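Local coordinates for 50S ribosomal protein L10 (Thermotoga maritima, PDB 1ZAV) that probably forms part of the ribosomal stalk, binding large-subunit rRNA and L7/L12 dimers and helping the ribosome engage GTP-bound translation factors, at residues A[17-21]-A[85-89]; A[25-31]-A[113-118]; A[40-44]-A[102-107]. All blocks are in the same frame, centred on the assembly; numbering follows the deposited sequence.

Contact 1 (A[17-21]-A[85-89]); sequences EIFKK and VLYVT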
ATOM      1  N   GLU A  17      31.320 -15.385  11.461  1.00 49.50           N
ATOM      2  CA  GLU A  17      30.721 -16.322  10.532  1.00 47.65           C
ATOM      3  C   GLU A  17      29.212 -16.378  10.749  1.00 45.99           C
ATOM      4  O   GLU A  17      28.459 -16.519   9.797  1.00 46.93           O
ATOM      5  CB  GLU A  17      31.351 -17.709  10.704  1.00 51.80           C
ATOM      6  CG  GLU A  17      32.834 -17.735  10.322  1.00 55.21           C
ATOM      7  CD  GLU A  17      33.504 -19.068  10.593  1.00 57.45           C
ATOM      8  OE1 GLU A  17      33.477 -19.530  11.756  1.00 56.01           O
ATOM      9  OE2 GLU A  17      34.069 -19.653   9.641  1.00 58.47           O
ATOM     10  N   ILE A  18      28.766 -16.274  11.995  1.00 45.67           N
ATOM     11  CA  ILE A  18      27.330 -16.305  12.250  1.00 46.20           C
ATOM     12  C   ILE A  18      26.688 -15.084  11.599  1.00 47.78           C
ATOM     13  O   ILE A  18      25.728 -15.214  10.843  1.00 47.14           O
ATOM     14  CB  ILE A  18      27.012 -16.294  13.754  1.00 46.91           C
ATOM     15  CG1 ILE A  18      27.338 -17.655  14.372  1.00 46.43           C
ATOM     16  CG2 ILE A  18      25.529 -15.980  13.972  1.00 48.61           C
ATOM     17  CD1 ILE A  18      27.213 -17.678  15.877  1.00 50.05           C
ATOM     18  N   PHE A  19      27.233 -13.902  11.877  1.00 48.77           N
ATOM     19  CA  PHE A  19      26.693 -12.666  11.309  1.00 51.04           C
ATOM     20  C   PHE A  19      26.719 -12.647   9.785  1.00 52.13           C
ATOM     21  O   PHE A  19      26.024 -11.845   9.158  1.00 52.35           O
ATOM     22  CB  PHE A  19      27.439 -11.432  11.847  1.00 48.63           C
ATOM     23  CG  PHE A  19      27.237 -11.180  13.320  1.00 49.43           C
ATOM     24  CD1 PHE A  19      26.163 -11.749  14.006  1.00 50.70           C
ATOM     25  CD2 PHE A  19      28.108 -10.355  14.018  1.00 47.15           C
ATOM     26  CE1 PHE A  19      25.972 -11.502  15.363  1.00 48.77           C
ATOM     27  CE2 PHE A  19      27.926 -10.098  15.376  1.00 49.78           C
ATOM     28  CZ  PHE A  19      26.853 -10.674  16.051  1.00 48.36           C
ATOM     29  N   LYS A  20      27.522 -13.518   9.181  1.00 53.75           N
ATOM     30  CA  LYS A  20      27.585 -13.578   7.730  1.00 55.52           C
ATOM     31  C   LYS A  20      26.387 -14.325   7.151  1.00 55.38           C
ATOM     32  O   LYS A  20      26.133 -14.259   5.950  1.00 56.31           O
ATOM     33  CB  LYS A  20      28.872 -14.266   7.260  1.00 59.30           C
ATOM     34  CG  LYS A  20      30.127 -13.413   7.350  1.00 62.94           C
ATOM     35  CD  LYS A  20      31.288 -14.083   6.624  1.00 66.61           C
ATOM     36  CE  LYS A  20      30.987 -14.259   5.139  1.00 68.67           C
ATOM     37  NZ  LYS A  20      32.018 -15.084   4.447  1.00 71.22           N
ATOM     38  N   LYS A  21      25.647 -15.039   7.994  1.00 54.07           N
ATOM     39  CA  LYS A  21      24.503 -15.786   7.489  1.00 55.51           C
ATOM     40  C   LYS A  21      23.153 -15.410   8.103  1.00 53.46           C
ATOM     41  O   LYS A  21      22.128 -15.970   7.729  1.00 55.56           O
ATOM     42  CB  LYS A  21      24.727 -17.289   7.675  1.00 58.07           C
ATOM     43  CG  LYS A  21      24.466 -17.806   9.082  1.00 61.68           C
ATOM     44  CD  LYS A  21      24.151 -19.305   9.039  1.00 66.03           C
ATOM     45  CE  LYS A  21      23.656 -19.824  10.382  1.00 67.70           C
ATOM     46  NZ  LYS A  21      23.087 -21.200  10.272  1.00 69.40           N
ATOM     47  N   VAL A  85      22.360  -9.051  21.851  1.00 40.77           N
ATOM     48  CA  VAL A  85      22.093  -9.156  20.436  1.00 39.40           C
ATOM     49  C   VAL A  85      21.091 -10.258  20.103  1.00 39.54           C
ATOM     50  O   VAL A  85      21.221 -11.396  20.557  1.00 41.44           O
ATOM     51  CB  VAL A  85      23.430  -9.381  19.656  1.00 38.48           C
ATOM     52  CG1 VAL A  85      24.017 -10.742  19.968  1.00 35.76           C
ATOM     53  CG2 VAL A  85      23.203  -9.243  18.200  1.00 41.81           C
ATOM     54  N   LEU A  86      20.092  -9.900  19.306  0.50 41.06           N
ATOM     55  CA  LEU A  86      19.051 -10.829  18.881  0.50 40.62           C
ATOM     56  C   LEU A  86      19.287 -11.115  17.407  0.50 40.15           C
ATOM     57  O   LEU A  86      19.234 -10.206  16.583  0.50 41.25           O
ATOM     58  CB  LEU A  86      17.672 -10.185  19.075  0.50 41.77           C
ATOM     59  CG  LEU A  86      16.383 -10.942  18.747  0.50 43.70           C
ATOM     60  CD1 LEU A  86      15.188 -10.068  19.121  0.50 44.33           C
ATOM     61  CD2 LEU A  86      16.326 -11.292  17.274  0.50 42.41           C
ATOM     62  N   TYR A  87      19.558 -12.368  17.061  1.00 37.25           N
ATOM     63  CA  TYR A  87      19.781 -12.683  15.661  1.00 37.87           C
ATOM     64  C   TYR A  87      19.041 -13.919  15.214  1.00 37.78           C
ATOM     65  O   TYR A  87      18.727 -14.793  16.026  1.00 39.50           O
ATOM     66  CB  TYR A  87      21.287 -12.783  15.356  1.00 38.84           C
ATOM     67  CG  TYR A  87      22.039 -13.827  16.140  1.00 39.93           C
ATOM     68  CD1 TYR A  87      21.962 -15.173  15.800  1.00 42.89           C
ATOM     69  CD2 TYR A  87      22.860 -13.462  17.199  1.00 42.86           C
ATOM     70  CE1 TYR A  87      22.694 -16.132  16.492  1.00 43.43           C
ATOM     71  CE2 TYR A  87      23.595 -14.411  17.901  1.00 44.00           C
ATOM     72  CZ  TYR A  87      23.509 -15.742  17.538  1.00 44.44           C
ATOM     73  OH  TYR A  87      24.250 -16.669  18.222  1.00 46.45           O
ATOM     74  N   VAL A  88      18.730 -13.957  13.921  1.00 37.89           N
ATOM     75  CA  VAL A  88      18.008 -15.065  13.317  1.00 39.53           C
ATOM     76  C   VAL A  88      18.855 -15.728  12.243  1.00 41.24           C
ATOM     77  O   VAL A  88      19.390 -15.057  11.360  1.00 37.23           O
ATOM     78  CB  VAL A  88      16.681 -14.584  12.682  1.00 40.89           C
ATOM     79  CG1 VAL A  88      16.006 -15.734  11.931  1.00 38.50           C
ATOM     80  CG2 VAL A  88      15.749 -14.049  13.773  1.00 37.41           C
ATOM     81  N   THR A  89      18.978 -17.050  12.324  1.00 41.34           N
ATOM     82  CA  THR A  89      19.758 -17.787  11.342  1.00 43.29           C
ATOM     83  C   THR A  89      18.853 -18.652  10.468  1.00 43.57           C
ATOM     84  O   THR A  89      19.243 -19.053   9.370  1.00 44.06           O
ATOM     85  CB  THR A  89      20.836 -18.675  12.024  1.00 44.51           C
ATOM     86  OG1 THR A  89      20.241 -19.440  13.076  1.00 42.09           O
ATOM     87  CG2 THR A  89      21.947 -17.810  12.607  1.00 45.81           C
TER
HETATM   88  O   HOH W   1      21.428 -18.495   6.800  1.00 73.25           O
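Ile18 and Phe19, near the C-terminal end of helix 5-19, pack on Tyr87 of strand 83-88, so the contact is a helix-on-sheet layer of the alpha/beta L10 domain; about 292 Å² is buried between the two segments. The clearest interaction is a CH-pi contact. Ile18 CG2 lies 4.2 Å from the centroid of the Tyr87 ring and 24° off its normal, over the face but displaced toward the rim. That methyl is anti to the backbone N, while CG1 continues to CD1, which reaches the Tyr87 OH. With CG between the backbone N and the carbonyl carbon (chi1 60°), the Tyr87 ring presents a face to the Ile18 CG2 methyl.

Phe19 makes longer contacts. It brings the edge of its ring to the phenol, with CE1 4.1 Å from Tyr87 CD2, and its CZ comes 4.5 Å from Val85 CG2. Phe19 also rests on Ile25, so the end of the helix reaches strands 83-88 and 24-28, while Tyr87 links on to Arg54 and Arg56 of strand 53-58.

Polar linkage runs through solvent: a water donates to Lys21 O at 2.8 Å and, weakly, to Thr89 O. Beside it the aliphatic part of Lys21 packs tightly on the threonine, with Lys21 CE only 3.5 Å from Thr89 CG2.

Contact 2 (A[25-31]-A[113-118]); sequences ILFADFL and RLKGGF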
ATOM      1  N   ILE A  25      19.803  -8.932  12.872  1.00 38.77           N
ATOM      2  CA  ILE A  25      20.731  -8.639  13.947  1.00 39.20           C
ATOM      3  C   ILE A  25      20.092  -7.398  14.573  1.00 39.69           C
ATOM      4  O   ILE A  25      20.033  -6.346  13.941  1.00 40.14           O
ATOM      5  CB  ILE A  25      22.165  -8.277  13.444  1.00 40.48           C
ATOM      6  CG1 ILE A  25      22.798  -9.476  12.734  1.00 42.89           C
ATOM      7  CG2 ILE A  25      23.044  -7.885  14.626  1.00 42.44           C
ATOM      8  CD1 ILE A  25      24.178  -9.174  12.103  1.00 45.37           C
ATOM      9  N   LEU A  26      19.567  -7.536  15.784  1.00 39.16           N
ATOM     10  CA  LEU A  26      18.953  -6.411  16.473  1.00 39.90           C
ATOM     11  C   LEU A  26      19.682  -6.202  17.797  1.00 40.02           C
ATOM     12  O   LEU A  26      19.895  -7.142  18.572  1.00 42.32           O
ATOM     13  CB  LEU A  26      17.447  -6.665  16.684  1.00 39.64           C
ATOM     14  CG  LEU A  26      16.643  -5.571  17.399  1.00 37.92           C
ATOM     15  CD1 LEU A  26      15.165  -5.679  17.055  1.00 38.92           C
ATOM     16  CD2 LEU A  26      16.865  -5.681  18.892  1.00 40.58           C
ATOM     17  N   PHE A  27      20.078  -4.957  18.051  1.00 38.39           N
ATOM     18  CA  PHE A  27      20.816  -4.622  19.253  1.00 39.44           C
ATOM     19  C   PHE A  27      19.905  -4.068  20.320  1.00 41.41           C
ATOM     20  O   PHE A  27      19.178  -3.110  20.072  1.00 43.15           O
ATOM     21  CB  PHE A  27      21.888  -3.606  18.902  1.00 38.16           C
ATOM     22  CG  PHE A  27      22.818  -4.083  17.826  1.00 38.46           C
ATOM     23  CD1 PHE A  27      23.910  -4.889  18.144  1.00 40.91           C
ATOM     24  CD2 PHE A  27      22.592  -3.743  16.493  1.00 40.29           C
ATOM     25  CE1 PHE A  27      24.775  -5.353  17.142  1.00 37.98           C
ATOM     26  CE2 PHE A  27      23.450  -4.201  15.480  1.00 43.45           C
ATOM     27  CZ  PHE A  27      24.543  -5.006  15.812  1.00 40.00           C
ATOM     28  N   ALA A  28      19.972  -4.665  21.507  1.00 43.47           N
ATOM     29  CA  ALA A  28      19.128  -4.268  22.632  1.00 44.16           C
ATOM     30  C   ALA A  28      19.858  -4.026  23.950  1.00 45.47           C
ATOM     31  O   ALA A  28      20.856  -4.683  24.263  1.00 47.33           O
ATOM     32  CB  ALA A  28      18.050  -5.322  22.849  1.00 44.09           C
ATOM     33  N   ASP A  29      19.338  -3.075  24.719  1.00 46.14           N
ATOM     34  CA  ASP A  29      19.859  -2.755  26.041  1.00 46.00           C
ATOM     35  C   ASP A  29      19.047  -3.676  26.948  1.00 46.16           C
ATOM     36  O   ASP A  29      17.836  -3.503  27.071  1.00 44.74           O
ATOM     37  CB  ASP A  29      19.559  -1.294  26.389  1.00 45.04           C
ATOM     38  CG  ASP A  29      19.893  -0.949  27.830  1.00 47.15           C
ATOM     39  OD1 ASP A  29      20.066  -1.872  28.656  1.00 44.76           O
ATOM     40  OD2 ASP A  29      19.968   0.256  28.143  1.00 50.70           O
ATOM     41  N   PHE A  30      19.700  -4.652  27.570  1.00 45.55           N
ATOM     42  CA  PHE A  30      18.997  -5.597  28.433  1.00 46.85           C
ATOM     43  C   PHE A  30      19.385  -5.440  29.906  1.00 46.42           C
ATOM     44  O   PHE A  30      19.129  -6.326  30.732  1.00 45.96           O
ATOM     45  CB  PHE A  30      19.281  -7.025  27.954  1.00 46.39           C
ATOM     46  CG  PHE A  30      18.262  -8.040  28.404  1.00 49.09           C
ATOM     47  CD1 PHE A  30      16.927  -7.919  28.023  1.00 49.69           C
ATOM     48  CD2 PHE A  30      18.640  -9.122  29.199  1.00 47.84           C
ATOM     49  CE1 PHE A  30      15.976  -8.863  28.422  1.00 51.06           C
ATOM     50  CE2 PHE A  30      17.697 -10.073  29.605  1.00 51.30           C
ATOM     51  CZ  PHE A  30      16.364  -9.941  29.216  1.00 50.14           C
ATOM     52  N   LEU A  31      19.997  -4.303  30.228  1.00 45.79           N
ATOM     53  CA  LEU A  31      20.421  -4.007  31.593  1.00 45.56           C
ATOM     54  C   LEU A  31      19.219  -3.988  32.531  1.00 46.23           C
ATOM     55  O   LEU A  31      18.145  -3.524  32.157  1.00 47.18           O
ATOM     56  CB  LEU A  31      21.124  -2.646  31.645  1.00 45.88           C
ATOM     57  CG  LEU A  31      22.431  -2.513  30.857  1.00 46.27           C
ATOM     58  CD1 LEU A  31      22.864  -1.058  30.817  1.00 47.07           C
ATOM     59  CD2 LEU A  31      23.500  -3.370  31.505  1.00 45.28           C
ATOM     60  N   ARG A 113      15.148   1.270  24.190  1.00 49.57           N
ATOM     61  CA  ARG A 113      16.205   0.358  24.612  1.00 50.22           C
ATOM     62  C   ARG A 113      16.413  -0.650  23.470  1.00 48.77           C
ATOM     63  O   ARG A 113      17.356  -1.444  23.479  1.00 46.09           O
ATOM     64  CB  ARG A 113      15.808  -0.354  25.913  1.00 52.41           C
ATOM     65  CG  ARG A 113      15.724   0.568  27.144  1.00 55.42           C
ATOM     66  CD  ARG A 113      14.908  -0.075  28.279  1.00 59.35           C
ATOM     67  NE  ARG A 113      15.704  -0.490  29.440  1.00 63.53           N
ATOM     68  CZ  ARG A 113      16.770  -1.280  29.380  1.00 65.29           C
ATOM     69  NH1 ARG A 113      17.431  -1.612  30.483  1.00 65.16           N
ATOM     70  NH2 ARG A 113      17.185  -1.729  28.210  1.00 68.82           N
ATOM     71  N   LEU A 114      15.501  -0.617  22.501  1.00 46.51           N
ATOM     72  CA  LEU A 114      15.588  -1.459  21.317  1.00 45.92           C
ATOM     73  C   LEU A 114      16.202  -0.523  20.281  1.00 45.98           C
ATOM     74  O   LEU A 114      15.513   0.118  19.488  1.00 46.64           O
ATOM     75  CB  LEU A 114      14.205  -1.941  20.877  1.00 47.38           C
ATOM     76  CG  LEU A 114      13.446  -2.789  21.903  1.00 47.34           C
ATOM     77  CD1 LEU A 114      12.159  -3.305  21.289  1.00 49.37           C
ATOM     78  CD2 LEU A 114      14.313  -3.951  22.362  1.00 46.36           C
ATOM     79  N   LYS A 115      17.525  -0.476  20.313  1.00 46.40           N
ATOM     80  CA  LYS A 115      18.354   0.406  19.495  1.00 45.08           C
ATOM     81  C   LYS A 115      18.371   0.366  17.970  1.00 43.91           C
ATOM     82  O   LYS A 115      18.746   1.359  17.340  1.00 43.15           O
ATOM     83  CB  LYS A 115      19.782   0.302  20.019  1.00 43.44           C
ATOM     84  CG  LYS A 115      19.877   0.669  21.480  1.00 45.57           C
ATOM     85  CD  LYS A 115      21.302   0.784  21.974  1.00 47.03           C
ATOM     86  CE  LYS A 115      21.943  -0.566  22.216  1.00 46.27           C
ATOM     87  NZ  LYS A 115      23.240  -0.392  22.933  1.00 48.63           N
ATOM     88  N   GLY A 116      17.975  -0.752  17.370  1.00 42.52           N
ATOM     89  CA  GLY A 116      17.996  -0.861  15.918  1.00 40.56           C
ATOM     90  C   GLY A 116      18.834  -2.053  15.487  1.00 42.24           C
ATOM     91  O   GLY A 116      19.119  -2.931  16.302  1.00 40.70           O
ATOM     92  N   GLY A 117      19.236  -2.094  14.219  1.00 43.38           N
ATOM     93  CA  GLY A 117      20.041  -3.209  13.747  1.00 42.58           C
ATOM     94  C   GLY A 117      20.025  -3.365  12.239  1.00 42.60           C
ATOM     95  O   GLY A 117      19.939  -2.382  11.508  1.00 42.82           O
ATOM     96  N   PHE A 118      20.111  -4.607  11.773  1.00 40.96           N
ATOM     97  CA  PHE A 118      20.103  -4.887  10.349  1.00 41.29           C
ATOM     98  C   PHE A 118      19.088  -5.958  10.025  1.00 41.45           C
ATOM     99  O   PHE A 118      19.040  -7.011  10.670  1.00 40.99           O
ATOM    100  CB  PHE A 118      21.488  -5.348   9.875  1.00 43.19           C
ATOM    101  CG  PHE A 118      22.570  -4.338  10.096  1.00 43.87           C
ATOM    102  CD1 PHE A 118      23.240  -4.270  11.313  1.00 43.69           C
ATOM    103  CD2 PHE A 118      22.911  -3.436   9.086  1.00 44.16           C
ATOM    104  CE1 PHE A 118      24.239  -3.314  11.526  1.00 44.40           C
ATOM    105  CE2 PHE A 118      23.899  -2.484   9.288  1.00 42.45           C
ATOM    106  CZ  PHE A 118      24.567  -2.419  10.511  1.00 43.37           C
TER
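Two antiparallel neighbours in the five-stranded sheet, strands 24-28 and 114-119, meet here, with short-segment axes 4.7 Å apart and directions 162° from each other. Ile25 and Phe118 form a hydrogen-bonded pair: Ile25 N donates to Phe118 O at 3.0 Å, and Phe118 N to Ile25 O at 2.8 Å. Phe27 N then donates to Gly116 O in a nearly straight bond (169° at the hydrogen), and beyond the strand end Asp29 N bonds to Arg113 O.

Between these bonds Leu26 faces Gly117 in a non-hydrogen-bonded pair. The close approach needs glycine: Gly117 CA lies 3.1 Å from Ile25 O in a CA-H...O contact, and a CB would collide with that oxygen and with Leu26 CA. Phe27 and Phe118 share one face of the sheet and touch at their ring edges, CE2 of Phe27 to CE1 of Phe118 at 4.1 Å; Phe27 also meets the ring of Phe78. On the other face Ala28 CB packs against Leu114 CD2 and Tyr104.

Past the strand, Asp29 CG is anti to the backbone N (chi1 172°), which puts the carboxylate where OD1 can take the N-H of Leu31 at 2.9 Å, closing an Asx turn. The same oxygen forms a salt bridge with Arg113, whose NH1 gives it a weak bond; the position of NH2 is doubtful. Lys115 NZ bonds to Thr83 OG1 and the backbone O of Phe78. An antiparallel ladder, followed by an Asx turn after strand 24-28, thus joins strands distant in sequence within the alpha/beta L10 fold.

Contact 3 (A[40-44]-A[102-107]); sequences ELRSR and NFYKDK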
ATOM      1  N   GLU A  40      12.436 -16.242  29.950  1.00 46.57           N
ATOM      2  CA  GLU A  40      11.131 -16.078  29.312  1.00 48.36           C
ATOM      3  C   GLU A  40      11.228 -15.578  27.867  1.00 46.38           C
ATOM      4  O   GLU A  40      10.539 -16.085  26.981  1.00 47.10           O
ATOM      5  CB  GLU A  40      10.254 -15.128  30.135  1.00 51.98           C
ATOM      6  CG  GLU A  40       8.885 -14.860  29.521  1.00 58.34           C
ATOM      7  CD  GLU A  40       8.044 -16.119  29.383  1.00 63.88           C
ATOM      8  OE1 GLU A  40       8.485 -17.071  28.701  1.00 66.36           O
ATOM      9  OE2 GLU A  40       6.936 -16.161  29.958  1.00 67.98           O
ATOM     10  N   LEU A  41      12.077 -14.587  27.618  1.00 44.78           N
ATOM     11  CA  LEU A  41      12.236 -14.079  26.259  1.00 43.33           C
ATOM     12  C   LEU A  41      12.766 -15.192  25.355  1.00 40.91           C
ATOM     13  O   LEU A  41      12.289 -15.376  24.236  1.00 40.13           O
ATOM     14  CB  LEU A  41      13.197 -12.883  26.231  1.00 41.04           C
ATOM     15  CG  LEU A  41      13.613 -12.292  24.874  1.00 40.66           C
ATOM     16  CD1 LEU A  41      12.404 -11.866  24.024  1.00 40.59           C
ATOM     17  CD2 LEU A  41      14.508 -11.094  25.138  1.00 38.66           C
ATOM     18  N   ARG A  42      13.756 -15.933  25.844  1.00 41.52           N
ATOM     19  CA  ARG A  42      14.330 -17.017  25.051  1.00 41.04           C
ATOM     20  C   ARG A  42      13.307 -18.097  24.761  1.00 42.06           C
ATOM     21  O   ARG A  42      13.323 -18.703  23.693  1.00 39.97           O
ATOM     22  CB  ARG A  42      15.540 -17.622  25.763  1.00 40.71           C
ATOM     23  CG  ARG A  42      16.785 -16.770  25.623  1.00 39.88           C
ATOM     24  CD  ARG A  42      17.941 -17.337  26.413  1.00 40.55           C
ATOM     25  NE  ARG A  42      19.164 -16.581  26.158  1.00 35.85           N
ATOM     26  CZ  ARG A  42      20.273 -16.679  26.882  1.00 39.08           C
ATOM     27  NH1 ARG A  42      20.328 -17.508  27.922  1.00 38.49           N
ATOM     28  NH2 ARG A  42      21.335 -15.949  26.556  1.00 39.91           N
ATOM     29  N   SER A  43      12.414 -18.332  25.718  1.00 41.33           N
ATOM     30  CA  SER A  43      11.374 -19.335  25.548  1.00 42.38           C
ATOM     31  C   SER A  43      10.384 -18.880  24.479  1.00 41.57           C
ATOM     32  O   SER A  43       9.974 -19.673  23.633  1.00 42.30           O
ATOM     33  CB  SER A  43      10.643 -19.567  26.873  1.00 43.33           C
ATOM     34  OG  SER A  43      11.540 -20.049  27.868  1.00 49.84           O
ATOM     35  N   ARG A  44      10.006 -17.601  24.513  1.00 40.86           N
ATOM     36  CA  ARG A  44       9.073 -17.072  23.521  1.00 40.36           C
ATOM     37  C   ARG A  44       9.695 -17.155  22.133  1.00 40.95           C
ATOM     38  O   ARG A  44       9.009 -17.431  21.146  1.00 40.54           O
ATOM     39  CB  ARG A  44       8.696 -15.619  23.843  1.00 42.90           C
ATOM     40  CG  ARG A  44       7.866 -15.440  25.129  1.00 44.39           C
ATOM     41  CD  ARG A  44       7.348 -14.004  25.280  1.00 48.06           C
ATOM     42  NE  ARG A  44       6.848 -13.719  26.631  1.00 49.08           N
ATOM     43  CZ  ARG A  44       6.325 -12.556  27.011  1.00 49.71           C
ATOM     44  NH1 ARG A  44       6.220 -11.556  26.145  1.00 51.35           N
ATOM     45  NH2 ARG A  44       5.924 -12.379  28.263  1.00 49.75           N
ATOM     46  N   ASN A 102       7.204  -6.836  21.970  1.00 45.35           N
ATOM     47  CA  ASN A 102       6.118  -7.084  22.918  1.00 47.07           C
ATOM     48  C   ASN A 102       6.618  -7.534  24.292  1.00 47.75           C
ATOM     49  O   ASN A 102       5.902  -7.418  25.289  1.00 46.86           O
ATOM     50  CB  ASN A 102       5.151  -8.123  22.338  1.00 47.50           C
ATOM     51  CG  ASN A 102       4.362  -7.588  21.150  1.00 47.98           C
ATOM     52  OD1 ASN A 102       3.872  -8.355  20.318  1.00 48.55           O
ATOM     53  ND2 ASN A 102       4.230  -6.264  21.070  1.00 48.32           N
ATOM     54  N   PHE A 103       7.846  -8.048  24.354  1.00 46.17           N
ATOM     55  CA  PHE A 103       8.401  -8.486  25.627  1.00 45.73           C
ATOM     56  C   PHE A 103       8.768  -7.254  26.444  1.00 46.73           C
ATOM     57  O   PHE A 103       8.447  -7.171  27.635  1.00 46.36           O
ATOM     58  CB  PHE A 103       9.652  -9.350  25.414  1.00 45.03           C
ATOM     59  CG  PHE A 103      10.275  -9.839  26.694  1.00 44.83           C
ATOM     60  CD1 PHE A 103       9.751 -10.940  27.363  1.00 44.91           C
ATOM     61  CD2 PHE A 103      11.382  -9.195  27.231  1.00 43.76           C
ATOM     62  CE1 PHE A 103      10.317 -11.388  28.551  1.00 47.04           C
ATOM     63  CE2 PHE A 103      11.957  -9.627  28.417  1.00 45.57           C
ATOM     64  CZ  PHE A 103      11.425 -10.732  29.081  1.00 47.02           C
ATOM     65  N   TYR A 104       9.452  -6.305  25.806  1.00 45.02           N
ATOM     66  CA  TYR A 104       9.850  -5.075  26.478  1.00 46.10           C
ATOM     67  C   TYR A 104       8.596  -4.336  26.936  1.00 47.69           C
ATOM     68  O   TYR A 104       8.588  -3.711  27.993  1.00 46.91           O
ATOM     69  CB  TYR A 104      10.672  -4.182  25.541  1.00 45.72           C
ATOM     70  CG  TYR A 104      12.164  -4.432  25.620  1.00 43.26           C
ATOM     71  CD1 TYR A 104      12.692  -5.705  25.398  1.00 44.60           C
ATOM     72  CD2 TYR A 104      13.045  -3.405  25.963  1.00 44.08           C
ATOM     73  CE1 TYR A 104      14.069  -5.955  25.523  1.00 43.27           C
ATOM     74  CE2 TYR A 104      14.417  -3.638  26.086  1.00 43.78           C
ATOM     75  CZ  TYR A 104      14.920  -4.917  25.868  1.00 44.09           C
ATOM     76  OH  TYR A 104      16.267  -5.155  26.011  1.00 42.91           O
ATOM     77  N   LYS A 105       7.541  -4.419  26.133  1.00 50.95           N
ATOM     78  CA  LYS A 105       6.278  -3.768  26.471  1.00 56.35           C
ATOM     79  C   LYS A 105       5.638  -4.417  27.691  1.00 57.70           C
ATOM     80  O   LYS A 105       5.207  -3.725  28.615  1.00 58.83           O
ATOM     81  CB  LYS A 105       5.312  -3.822  25.286  1.00 58.45           C
ATOM     82  CG  LYS A 105       5.442  -2.641  24.338  1.00 59.78           C
ATOM     83  CD  LYS A 105       4.504  -2.771  23.144  1.00 62.66           C
ATOM     84  CE  LYS A 105       3.050  -2.901  23.572  1.00 63.77           C
ATOM     85  NZ  LYS A 105       2.153  -3.076  22.394  1.00 65.70           N
ATOM     86  N   ASP A 106       5.580  -5.746  27.693  1.00 59.45           N
ATOM     87  CA  ASP A 106       5.006  -6.488  28.812  1.00 60.34           C
ATOM     88  C   ASP A 106       5.763  -6.167  30.102  1.00 60.96           C
ATOM     89  O   ASP A 106       5.186  -6.150  31.189  1.00 59.41           O
ATOM     90  CB  ASP A 106       5.086  -7.995  28.552  1.00 60.86           C
ATOM     91  CG  ASP A 106       4.291  -8.424  27.341  1.00 62.40           C
ATOM     92  OD1 ASP A 106       4.356  -9.619  26.981  1.00 63.94           O
ATOM     93  OD2 ASP A 106       3.600  -7.572  26.746  1.00 63.18           O
ATOM     94  N   LYS A 107       7.063  -5.920  29.976  1.00 61.10           N
ATOM     95  CA  LYS A 107       7.891  -5.609  31.132  1.00 61.85           C
ATOM     96  C   LYS A 107       7.905  -4.120  31.437  1.00 61.51           C
ATOM     97  O   LYS A 107       8.543  -3.678  32.391  1.00 60.85           O
ATOM     98  CB  LYS A 107       9.319  -6.120  30.912  1.00 63.47           C
ATOM     99  CG  LYS A 107       9.563  -7.502  31.499  1.00 66.11           C
ATOM    100  CD  LYS A 107       8.518  -8.498  31.022  1.00 68.25           C
ATOM    101  CE  LYS A 107       8.487  -9.721  31.915  1.00 69.81           C
ATOM    102  NZ  LYS A 107       7.427 -10.685  31.509  1.00 71.37           N
TER
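Leu41 and Phe103 form the apolar heart of this helix-helix contact, in which short segments of helices 35-49 and 94-106 run 144° apart with axes 11.3 Å from each other. Leu41 CB sits over the centre of the Phe103 ring, 3.9 Å from its centroid and only 6° off the normal, a well-centred CH-pi contact. Leu41 CD1 extends along to Phe103 CG, while Glu40 CG meets the ring edge. Lys107 CD, from just beyond the end of the same helix as Phe103, lies over the rim of the opposite face.

The polar part belongs to Arg44. Extended from CG to NE, it lays a guanidinium face over Phe103 CD1, the two planes 77° apart, and NH1 donates to Asp106 OD1 at 2.8 Å. That oxygen is met on its anti side, with the donor tilted out of the carboxylate plane. A leucine in place of Arg44 would probably leave Asp106 without this charge partner and the Phe103 ring edge without its guanidinium cover.

Beneath the pair, Leu41 reaches Phe55 of strand 53-58 and Ile99 one turn earlier in helix 94-106, so both helices lie together on the same layer beside the sheet.

Contacts 1 and 2 are joined through the sheet: strands 83-88 and 24-28 are neighbours, Leu86 O lies 2.8 Å from Leu26 N in a probable hydrogen bond, and Phe19 CD1 packs 3.8 Å from Ile25 CD1. Contact 3 meets contact 2 at Tyr104, whose OH is 2.5 Å from Asp29 O, probably hydrogen-bonded, and whose CE2 is 3.6 Å from Arg113 CB. Contacts 1 and 3 do not touch; their centres are about 20 Å apart and their nearest atoms about 6 Å. Along the chain, contact 3 is nested within the loop closed by contact 2. All three lie outside residues 138-180, the region that binds L7/L12 dimers.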